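PDB 4S3I: DNA polymerase III subunit beta from Helicobacter pylori 26695, which serves as the sliding beta clamp that tethers DNA polymerases and other proteins to DNA and confers processivity on replication. Local coordinates for residues N10-A15 with D79-L84; I159-D164 with Q168-V173; S198-K203 with G242-Y247. One frame throughout, in Å; residues are numbered along the deposited sequence.

Interaction 1 of 3, residues N10-A15 with D79-L84; sequences NDLENA and DIISCL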
loop_
_atom_site.group_PDB
_atom_site.type_symbol
_atom_site.label_atom_id
_atom_site.label_comp_id
_atom_site.label_asym_id
_atom_site.label_seq_id
_atom_site.Cartn_x
_atom_site.Cartn_y
_atom_site.Cartn_z
ATOM N N ASN A 10 -1.128 -16.124 19.527
ATOM C CA ASN A 10 -1.218 -16.232 18.077
ATOM C C ASN A 10 -2.553 -16.784 17.579
ATOM O O ASN A 10 -3.061 -16.338 16.543
ATOM C CB ASN A 10 -0.039 -17.030 17.513
ATOM C CG ASN A 10 1.291 -16.354 17.776
ATOM O OD1 ASN A 10 1.537 -15.238 17.309
ATOM N ND2 ASN A 10 2.158 -17.024 18.533
ATOM N N ASP A 11 -3.118 -17.744 18.306
ATOM C CA ASP A 11 -4.444 -18.261 17.978
ATOM C C ASP A 11 -5.466 -17.134 18.079
ATOM O O ASP A 11 -6.301 -16.934 17.193
ATOM C CB ASP A 11 -4.855 -19.356 18.961
ATOM C CG ASP A 11 -4.045 -20.634 18.810
ATOM O OD1 ASP A 11 -3.372 -20.802 17.774
ATOM O OD2 ASP A 11 -4.114 -21.476 19.738
ATOM N N LEU A 12 -5.389 -16.395 19.174
ATOM C CA LEU A 12 -6.335 -15.310 19.420
ATOM C C LEU A 12 -6.188 -14.234 18.339
ATOM O O LEU A 12 -7.175 -13.825 17.716
ATOM C CB LEU A 12 -6.119 -14.728 20.817
ATOM C CG LEU A 12 -6.971 -13.527 21.220
ATOM C CD1 LEU A 12 -8.459 -13.881 21.187
ATOM C CD2 LEU A 12 -6.570 -13.042 22.609
ATOM N N GLU A 13 -4.955 -13.801 18.097
ATOM C CA GLU A 13 -4.702 -12.742 17.116
ATOM C C GLU A 13 -5.235 -13.128 15.737
ATOM O O GLU A 13 -5.939 -12.347 15.092
ATOM C CB GLU A 13 -3.209 -12.405 17.040
ATOM C CG GLU A 13 -2.857 -11.355 15.972
ATOM C CD GLU A 13 -1.409 -10.863 16.055
ATOM O OE1 GLU A 13 -1.040 -9.961 15.276
ATOM O OE2 GLU A 13 -0.640 -11.374 16.896
ATOM N N ASN A 14 -4.914 -14.341 15.296
ATOM C CA ASN A 14 -5.442 -14.851 14.036
ATOM C C ASN A 14 -6.970 -14.832 13.981
ATOM O O ASN A 14 -7.558 -14.377 12.995
ATOM C CB ASN A 14 -4.922 -16.265 13.760
ATOM C CG ASN A 14 -3.491 -16.268 13.285
ATOM O OD1 ASN A 14 -3.058 -15.342 12.596
ATOM N ND2 ASN A 14 -2.740 -17.306 13.654
ATOM N N ALA A 15 -7.614 -15.321 15.033
ATOM C CA ALA A 15 -9.069 -15.303 15.066
ATOM C C ALA A 15 -9.602 -13.867 14.955
ATOM O O ALA A 15 -10.545 -13.599 14.209
ATOM C CB ALA A 15 -9.604 -15.991 16.323
ATOM N N ASP A 79 -6.052 -4.564 18.371
ATOM C CA ASP A 79 -4.938 -3.618 18.499
ATOM C C ASP A 79 -4.082 -3.964 19.718
ATOM O O ASP A 79 -2.856 -3.937 19.648
ATOM C CB ASP A 79 -5.440 -2.164 18.579
ATOM C CG ASP A 79 -5.870 -1.613 17.223
ATOM O OD1 ASP A 79 -5.427 -2.160 16.196
ATOM O OD2 ASP A 79 -6.649 -0.631 17.194
ATOM N N ILE A 80 -4.743 -4.310 20.823
ATOM C CA ILE A 80 -4.042 -4.726 22.036
ATOM C C ILE A 80 -3.263 -6.031 21.839
ATOM O O ILE A 80 -2.057 -6.076 22.063
ATOM C CB ILE A 80 -5.022 -4.908 23.201
ATOM C CG1 ILE A 80 -5.594 -3.559 23.644
ATOM C CG2 ILE A 80 -4.351 -5.617 24.372
ATOM C CD1 ILE A 80 -6.705 -3.698 24.684
ATOM N N ILE A 81 -3.952 -7.091 21.418
ATOM C CA ILE A 81 -3.315 -8.397 21.237
ATOM C C ILE A 81 -2.102 -8.337 20.308
ATOM O O ILE A 81 -1.058 -8.932 20.593
ATOM C CB ILE A 81 -4.315 -9.462 20.721
ATOM C CG1 ILE A 81 -5.491 -9.595 21.678
ATOM C CG2 ILE A 81 -3.619 -10.812 20.527
ATOM C CD1 ILE A 81 -5.078 -9.773 23.136
ATOM N N SER A 82 -2.218 -7.596 19.208
ATOM C CA SER A 82 -1.135 -7.562 18.224
ATOM C C SER A 82 0.133 -6.922 18.798
ATOM O O SER A 82 1.234 -7.109 18.276
ATOM C CB SER A 82 -1.583 -6.842 16.947
ATOM O OG SER A 82 -1.877 -5.484 17.200
ATOM N N CYS A 83 -0.020 -6.178 19.887
ATOM C CA CYS A 83 1.130 -5.512 20.504
ATOM C C CYS A 83 1.722 -6.294 21.676
ATOM O O CYS A 83 2.687 -5.848 22.295
ATOM C CB CYS A 83 0.748 -4.093 20.957
ATOM S SG CYS A 83 0.649 -2.938 19.577
ATOM N N LEU A 84 1.151 -7.457 21.973
ATOM C CA LEU A 84 1.578 -8.233 23.139
ATOM C C LEU A 84 2.722 -9.189 22.807
ATOM O O LEU A 84 3.159 -9.275 21.658
ATOM C CB LEU A 84 0.396 -8.989 23.741
ATOM C CG LEU A 84 -0.552 -8.090 24.530
ATOM C CD1 LEU A 84 -1.754 -8.865 25.048
ATOM C CD2 LEU A 84 0.206 -7.448 25.686
HETATM O O HOH W 1 1.529 -9.077 16.313
#
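Leu12 and Glu13 of helix 9-19 meet Ile81 and Ser82 of helix 74-82 in a small, partly buried helix-to-helix contact within the N-terminal domain. The two helix backbones come nearest at Glu13 and Ile81, whose CA atoms are 6.1 Å apart. Ile81 is the hub because its two branches take different partners. With chi1 at -58° its CG1 arm lies beside the backbone N and leads to CD1, which sits 3.6 Å from CD2 of Leu12. The two side chains cross at about a right angle, and the same leucine methyl also touches CG1. The CG2 methyl of Ile81, on the other branch, rests 3.9 Å from CB of Glu13, using the aliphatic root of an acidic residue as part of the apolar surface. Such a pair of neighbouring helices packed on antiparallel sheets is the architecture of the DNA clamp domain, in which the helices face the central channel of the ring. Here Leu12 also touches Ile59 of strand 53-60 and Ile81 touches Ile89 of strand 89-94, so the apolar half of the contact continues into both sheets. Beyond CB, Glu13 runs out fully extended alongside Ser82, and its OE1 comes within 3.6 Å of CB of Ser82. The carboxylate is mainly held within its own helix, by salt bridges to Lys9 through OE2 and to Arg17 through OE1. Water 1 is placed to donate to OE1 of Glu13 at 2.9 Å and to the backbone O of Ser82 at 2.8 Å, but other acceptors compete for its protons and the bridge is not certain. The Ser82 hydroxyl turns back to its own helix and bonds to Leu78 O. Just beyond, Cys83 and Leu84 pack on Leu272 of the second subunit, placing helix 74-82 at the ring interface.

Interaction 2 of 3, residues I159-D164 with Q168-V173; sequences ILMQFD and QTLSVV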
loop_
_atom_site.group_PDB
_atom_site.type_symbol
_atom_site.label_atom_id
_atom_site.label_comp_id
_atom_site.label_asym_id
_atom_site.label_seq_id
_atom_site.Cartn_x
_atom_site.Cartn_y
_atom_site.Cartn_z
ATOM N N ILE A 159 -22.728 -12.983 -7.247
ATOM C CA ILE A 159 -22.322 -14.103 -8.079
ATOM C C ILE A 159 -23.396 -15.185 -8.045
ATOM O O ILE A 159 -23.951 -15.513 -6.978
ATOM C CB ILE A 159 -20.952 -14.654 -7.651
ATOM C CG1 ILE A 159 -20.448 -15.706 -8.647
ATOM C CG2 ILE A 159 -21.006 -15.210 -6.230
ATOM C CD1 ILE A 159 -18.949 -15.882 -8.591
ATOM N N LEU A 160 -23.723 -15.714 -9.219
ATOM C CA LEU A 160 -24.742 -16.751 -9.321
ATOM C C LEU A 160 -24.162 -18.142 -9.072
ATOM O O LEU A 160 -23.142 -18.499 -9.653
ATOM C CB LEU A 160 -25.415 -16.727 -10.690
ATOM C CG LEU A 160 -26.295 -17.949 -10.988
ATOM C CD1 LEU A 160 -27.485 -18.037 -10.022
ATOM C CD2 LEU A 160 -26.780 -17.959 -12.435
ATOM N N MET A 161 -24.819 -18.918 -8.208
ATOM C CA MET A 161 -24.530 -20.345 -8.084
ATOM C C MET A 161 -25.780 -21.105 -8.474
ATOM O O MET A 161 -26.791 -21.066 -7.762
ATOM C CB MET A 161 -24.110 -20.711 -6.657
ATOM C CG MET A 161 -22.793 -20.076 -6.225
ATOM S SD MET A 161 -22.458 -20.359 -4.481
ATOM C CE MET A 161 -21.958 -22.093 -4.503
ATOM N N GLN A 162 -25.720 -21.781 -9.614
ATOM C CA GLN A 162 -26.869 -22.524 -10.115
ATOM C C GLN A 162 -26.632 -24.021 -9.955
ATOM O O GLN A 162 -25.690 -24.575 -10.539
ATOM C CB GLN A 162 -27.111 -22.188 -11.586
ATOM C CG GLN A 162 -28.448 -22.662 -12.145
ATOM C CD GLN A 162 -28.733 -22.063 -13.519
ATOM O OE1 GLN A 162 -29.443 -21.061 -13.639
ATOM N NE2 GLN A 162 -28.164 -22.667 -14.558
ATOM N N PHE A 163 -27.476 -24.665 -9.152
ATOM C CA PHE A 163 -27.335 -26.091 -8.867
ATOM C C PHE A 163 -28.268 -26.910 -9.739
ATOM O O PHE A 163 -29.482 -26.683 -9.741
ATOM C CB PHE A 163 -27.668 -26.381 -7.400
ATOM C CG PHE A 163 -26.705 -25.768 -6.421
ATOM C CD1 PHE A 163 -25.581 -26.468 -6.002
ATOM C CD2 PHE A 163 -26.931 -24.501 -5.905
ATOM C CE1 PHE A 163 -24.689 -25.914 -5.090
ATOM C CE2 PHE A 163 -26.034 -23.929 -4.997
ATOM C CZ PHE A 163 -24.916 -24.642 -4.586
ATOM N N ASP A 164 -27.702 -27.861 -10.476
ATOM C CA ASP A 164 -28.498 -28.864 -11.188
ATOM C C ASP A 164 -28.281 -30.218 -10.518
ATOM O O ASP A 164 -27.275 -30.890 -10.779
ATOM C CB ASP A 164 -28.089 -28.934 -12.668
ATOM C CG ASP A 164 -28.967 -29.882 -13.486
ATOM O OD1 ASP A 164 -29.272 -31.010 -13.033
ATOM O OD2 ASP A 164 -29.352 -29.488 -14.603
ATOM N N GLN A 168 -25.778 -33.125 -11.627
ATOM C CA GLN A 168 -24.687 -32.953 -10.671
ATOM C C GLN A 168 -23.689 -31.907 -11.169
ATOM O O GLN A 168 -22.466 -32.125 -11.208
ATOM C CB GLN A 168 -24.008 -34.290 -10.380
ATOM C CG GLN A 168 -24.950 -35.316 -9.718
ATOM C CD GLN A 168 -25.417 -34.896 -8.316
ATOM O OE1 GLN A 168 -24.745 -35.165 -7.318
ATOM N NE2 GLN A 168 -26.576 -34.247 -8.242
ATOM N N THR A 169 -24.232 -30.769 -11.583
ATOM C CA THR A 169 -23.393 -29.677 -12.035
ATOM C C THR A 169 -23.768 -28.397 -11.320
ATOM O O THR A 169 -24.947 -28.116 -11.085
ATOM C CB THR A 169 -23.441 -29.456 -13.573
ATOM O OG1 THR A 169 -24.667 -28.811 -13.939
ATOM C CG2 THR A 169 -23.291 -30.767 -14.324
ATOM N N LEU A 170 -22.744 -27.633 -10.969
ATOM C CA LEU A 170 -22.929 -26.323 -10.379
ATOM C C LEU A 170 -22.347 -25.312 -11.352
ATOM O O LEU A 170 -21.166 -25.395 -11.720
ATOM C CB LEU A 170 -22.201 -26.243 -9.040
ATOM C CG LEU A 170 -22.024 -24.851 -8.428
ATOM C CD1 LEU A 170 -23.385 -24.213 -8.154
ATOM C CD2 LEU A 170 -21.213 -24.953 -7.147
ATOM N N SER A 171 -23.176 -24.370 -11.793
ATOM C CA SER A 171 -22.691 -23.304 -12.660
ATOM C C SER A 171 -22.473 -22.044 -11.839
ATOM O O SER A 171 -23.282 -21.706 -10.966
ATOM C CB SER A 171 -23.670 -23.032 -13.801
ATOM O OG SER A 171 -23.930 -24.211 -14.532
ATOM N N VAL A 172 -21.378 -21.355 -12.135
ATOM C CA VAL A 172 -20.993 -20.147 -11.417
ATOM C C VAL A 172 -20.834 -19.055 -12.456
ATOM O O VAL A 172 -20.103 -19.229 -13.436
ATOM C CB VAL A 172 -19.701 -20.367 -10.616
ATOM C CG1 VAL A 172 -19.353 -19.139 -9.827
ATOM C CG2 VAL A 172 -19.841 -21.565 -9.672
ATOM N N VAL A 173 -21.553 -17.946 -12.268
ATOM C CA VAL A 173 -21.655 -16.886 -13.281
ATOM C C VAL A 173 -21.583 -15.501 -12.655
ATOM O O VAL A 173 -22.240 -15.235 -11.637
ATOM C CB VAL A 173 -22.996 -16.964 -14.046
ATOM C CG1 VAL A 173 -23.004 -16.001 -15.219
ATOM C CG2 VAL A 173 -23.277 -18.384 -14.531
HETATM O O HOH W 2 -25.546 -26.199 -13.093
#
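The carbonyl oxygen of Gln162 is gripped from several directions. It accepts the backbone N-H of Ser171 at 2.8 Å from N to O, with the donor in the carbonyl plane, and it also accepts a hydrogen bond from water 2. CA of Leu170 adds a weaker C-H contact. Water 2 is held in turn by the hydroxyls of Thr169 and Ser171, OG1 and OG each 2.9 Å away, which belong to the same face of the sheet as Gln162. Thr169 brings its hydroxyl there by setting OG1 between its backbone N and carbonyl carbon (chi1 76°). Around this point strands 158-164 and 169-175 form an antiparallel beta hairpin with six backbone bonds, and the bond from Gln162 N to Ser171 O is almost straight at 175°. At the turn end Gln168 and Thr169 both face Asp164, a G1 beta bulge in which Gln168 takes the left-handed backbone conformation. Asp164 OD1 accepts from His167 N within the turn. On the opposite face Leu170 places CD1 squarely over the Phe163 ring, 3.7 Å from its centroid and 11° off the normal, a CH-pi contact between residues of a non-hydrogen-bonded pair. The same methyl lies 3.9 Å from CB of Met161. Farther along, CD1 of Ile159 reaches CG1 of Val172 at 3.5 Å, and helix 135-143 covers this region through Phe140 and Ile143. Leu160 and Val173 lie side by side on the face shared with Gln162, their CD2 and CG2 methyls 4.1 Å apart. The hairpin thus divides its chemistry between the faces: hydroxyls and a bridging water back up the backbone ladder on one, toward the turn, while the other offers a hydrocarbon and aromatic surface to the domain interior.

Interaction 3 of 3, residues S198-K203 with G242-Y247; sequences SCILPK and GNYPDY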
loop_
_atom_site.group_PDB
_atom_site.type_symbol
_atom_site.label_atom_id
_atom_site.label_comp_id
_atom_site.label_asym_id
_atom_site.label_seq_id
_atom_site.Cartn_x
_atom_site.Cartn_y
_atom_site.Cartn_z
ATOM N N SER A 198 -31.186 -21.816 -7.377
ATOM C CA SER A 198 -30.182 -20.794 -7.647
ATOM C C SER A 198 -29.953 -19.921 -6.429
ATOM O O SER A 198 -30.905 -19.429 -5.818
ATOM C CB SER A 198 -30.599 -19.937 -8.840
ATOM O OG SER A 198 -30.443 -20.654 -10.043
ATOM N N CYS A 199 -28.687 -19.740 -6.078
ATOM C CA CYS A 199 -28.313 -18.872 -4.968
ATOM C C CYS A 199 -27.481 -17.722 -5.511
ATOM O O CYS A 199 -26.501 -17.949 -6.227
ATOM C CB CYS A 199 -27.490 -19.647 -3.936
ATOM S SG CYS A 199 -28.319 -21.091 -3.214
ATOM N N ILE A 200 -27.858 -16.488 -5.180
ATOM C CA ILE A 200 -27.040 -15.346 -5.572
ATOM C C ILE A 200 -26.347 -14.755 -4.347
ATOM O O ILE A 200 -27.012 -14.173 -3.475
ATOM C CB ILE A 200 -27.862 -14.232 -6.263
ATOM C CG1 ILE A 200 -28.628 -14.772 -7.467
ATOM C CG2 ILE A 200 -26.941 -13.116 -6.727
ATOM C CD1 ILE A 200 -29.693 -13.795 -8.008
ATOM N N LEU A 201 -25.024 -14.904 -4.290
ATOM C CA LEU A 201 -24.222 -14.392 -3.182
ATOM C C LEU A 201 -23.750 -12.969 -3.472
ATOM O O LEU A 201 -23.151 -12.728 -4.517
ATOM C CB LEU A 201 -22.964 -15.229 -2.974
ATOM C CG LEU A 201 -22.915 -16.711 -2.640
ATOM C CD1 LEU A 201 -21.827 -16.933 -1.616
ATOM C CD2 LEU A 201 -24.214 -17.223 -2.121
ATOM N N PRO A 202 -23.977 -12.036 -2.527
ATOM C CA PRO A 202 -23.471 -10.657 -2.687
ATOM C C PRO A 202 -21.959 -10.620 -2.839
ATOM O O PRO A 202 -21.274 -11.492 -2.294
ATOM C CB PRO A 202 -23.856 -9.979 -1.368
ATOM C CG PRO A 202 -25.014 -10.803 -0.828
ATOM C CD PRO A 202 -24.725 -12.222 -1.265
ATOM N N LYS A 203 -21.447 -9.619 -3.557
ATOM C CA LYS A 203 -20.010 -9.475 -3.793
ATOM C C LYS A 203 -19.209 -9.434 -2.495
ATOM O O LYS A 203 -18.155 -10.063 -2.386
ATOM C CB LYS A 203 -19.738 -8.222 -4.638
ATOM C CG LYS A 203 -18.254 -7.906 -4.904
ATOM C CD LYS A 203 -17.667 -8.698 -6.078
ATOM C CE LYS A 203 -16.276 -8.174 -6.493
ATOM N NZ LYS A 203 -16.297 -7.263 -7.688
ATOM N N GLY A 242 -34.341 -12.512 -5.976
ATOM C CA GLY A 242 -34.722 -12.206 -7.341
ATOM C C GLY A 242 -34.243 -13.244 -8.333
ATOM O O GLY A 242 -33.808 -14.336 -7.955
ATOM N N ASN A 243 -34.318 -12.894 -9.611
ATOM C CA ASN A 243 -33.942 -13.807 -10.672
ATOM C C ASN A 243 -32.751 -13.300 -11.474
ATOM O O ASN A 243 -32.787 -12.215 -12.062
ATOM C CB ASN A 243 -35.140 -14.056 -11.581
ATOM C CG ASN A 243 -36.386 -14.393 -10.802
ATOM O OD1 ASN A 243 -37.351 -13.627 -10.790
ATOM N ND2 ASN A 243 -36.365 -15.535 -10.121
ATOM N N TYR A 244 -31.684 -14.085 -11.458
ATOM C CA TYR A 244 -30.513 -13.802 -12.258
ATOM C C TYR A 244 -30.890 -14.083 -13.713
ATOM O O TYR A 244 -31.565 -15.074 -14.000
ATOM C CB TYR A 244 -29.376 -14.710 -11.807
ATOM C CG TYR A 244 -28.012 -14.169 -12.112
ATOM C CD1 TYR A 244 -27.364 -14.507 -13.287
ATOM C CD2 TYR A 244 -27.370 -13.318 -11.223
ATOM C CE1 TYR A 244 -26.115 -14.017 -13.573
ATOM C CE2 TYR A 244 -26.121 -12.818 -11.496
ATOM C CZ TYR A 244 -25.499 -13.172 -12.677
ATOM O OH TYR A 244 -24.258 -12.685 -12.960
ATOM N N PRO A 245 -30.484 -13.200 -14.636
ATOM C CA PRO A 245 -30.811 -13.415 -16.055
ATOM C C PRO A 245 -30.235 -14.737 -16.552
ATOM O O PRO A 245 -29.144 -15.111 -16.110
ATOM C CB PRO A 245 -30.100 -12.250 -16.757
ATOM C CG PRO A 245 -28.991 -11.833 -15.797
ATOM C CD PRO A 245 -29.591 -12.044 -14.433
ATOM N N ASP A 246 -30.930 -15.449 -17.435
ATOM C CA ASP A 246 -30.331 -16.666 -17.973
ATOM C C ASP A 246 -29.197 -16.324 -18.938
ATOM O O ASP A 246 -29.414 -15.782 -20.023
ATOM C CB ASP A 246 -31.355 -17.597 -18.627
ATOM C CG ASP A 246 -30.823 -19.021 -18.783
ATOM O OD1 ASP A 246 -29.707 -19.305 -18.283
ATOM O OD2 ASP A 246 -31.525 -19.857 -19.394
ATOM N N TYR A 247 -27.979 -16.640 -18.518
ATOM C CA TYR A 247 -26.803 -16.334 -19.309
ATOM C C TYR A 247 -26.725 -17.204 -20.562
ATOM O O TYR A 247 -26.075 -16.835 -21.538
ATOM C CB TYR A 247 -25.540 -16.495 -18.461
ATOM C CG TYR A 247 -25.051 -17.919 -18.297
ATOM C CD1 TYR A 247 -25.532 -18.730 -17.273
ATOM C CD2 TYR A 247 -24.088 -18.442 -19.152
ATOM C CE1 TYR A 247 -25.077 -20.026 -17.118
ATOM C CE2 TYR A 247 -23.629 -19.733 -19.005
ATOM C CZ TYR A 247 -24.125 -20.521 -17.983
ATOM O OH TYR A 247 -23.667 -21.811 -17.839
HETATM O O HOH W 3 -31.854 -16.946 -6.891
#
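Ile200 gives up the most surface in this contact, with CD1 making its closest contacts. Its chi1 of -55° keeps CG1 beside the backbone N, and from there an extended chi2 carries CD1 away from strand 196-202 to the loop 242-247. The methyl ends 3.9 Å from CB of Tyr244. It is also 4.0 Å from CD2 of Tyr244, meeting the ring at its edge and near its plane. The backbone N of Tyr244 is equally close, so the methyl sits where the tyrosine side chain leaves the loop. Tyr244, second in buried surface, has CG swung anti to its backbone N (chi1 -156°), and the side chain crosses Ile200 obliquely on its way to Leu160, Val173 and Thr175 of the neighbouring strands. Gly242 closes the contact on the loop side, its carbonyl O 4.2 Å from CD1 of Ile200. Its backbone, with positive phi, lies in a region that residues with side chains seldom enter. Water 3 lies beside these groups, donating to Ser198 O at 2.9 Å and weakly to Gly242 O at 3.4 Å. Strand 196-202 is outermost in its sheet within this chain, and Ile200 has backbone bonding with Ile240, just before the loop segment. The loop leads from the central domain toward the C-terminal one; in bacterial clamps this region borders the cleft that receives peptides of clamp-binding proteins. Between 198-203 and 242-247 themselves the direct contacts are van der Waals and the polar link is one water held strongly on one side only, so beyond the bonding at Ile240 the loop is laid against the strand by shape and apolar cover.

How the interactions relate
Interaction 1 comes first along the chain, in the N-terminal domain, and interactions 2 and 3 follow in the central domain. Interaction 1 lies on the opposite side of the chain's centre, its own centre 38 Å from each of the others. Interactions 2 and 3, with centres 10 Å apart, touch: strand 158-164 runs between strands 196-202 and 169-175 in one antiparallel sheet, and Met161 N and Cys199 O, 2.8 Å apart, probably hydrogen-bond. They form one continuous unit of the central domain, in a sheet that continues into the C-terminal domain, whereas interaction 1 stands apart near the partner subunit; the set thus spans two of the domains that build the ring.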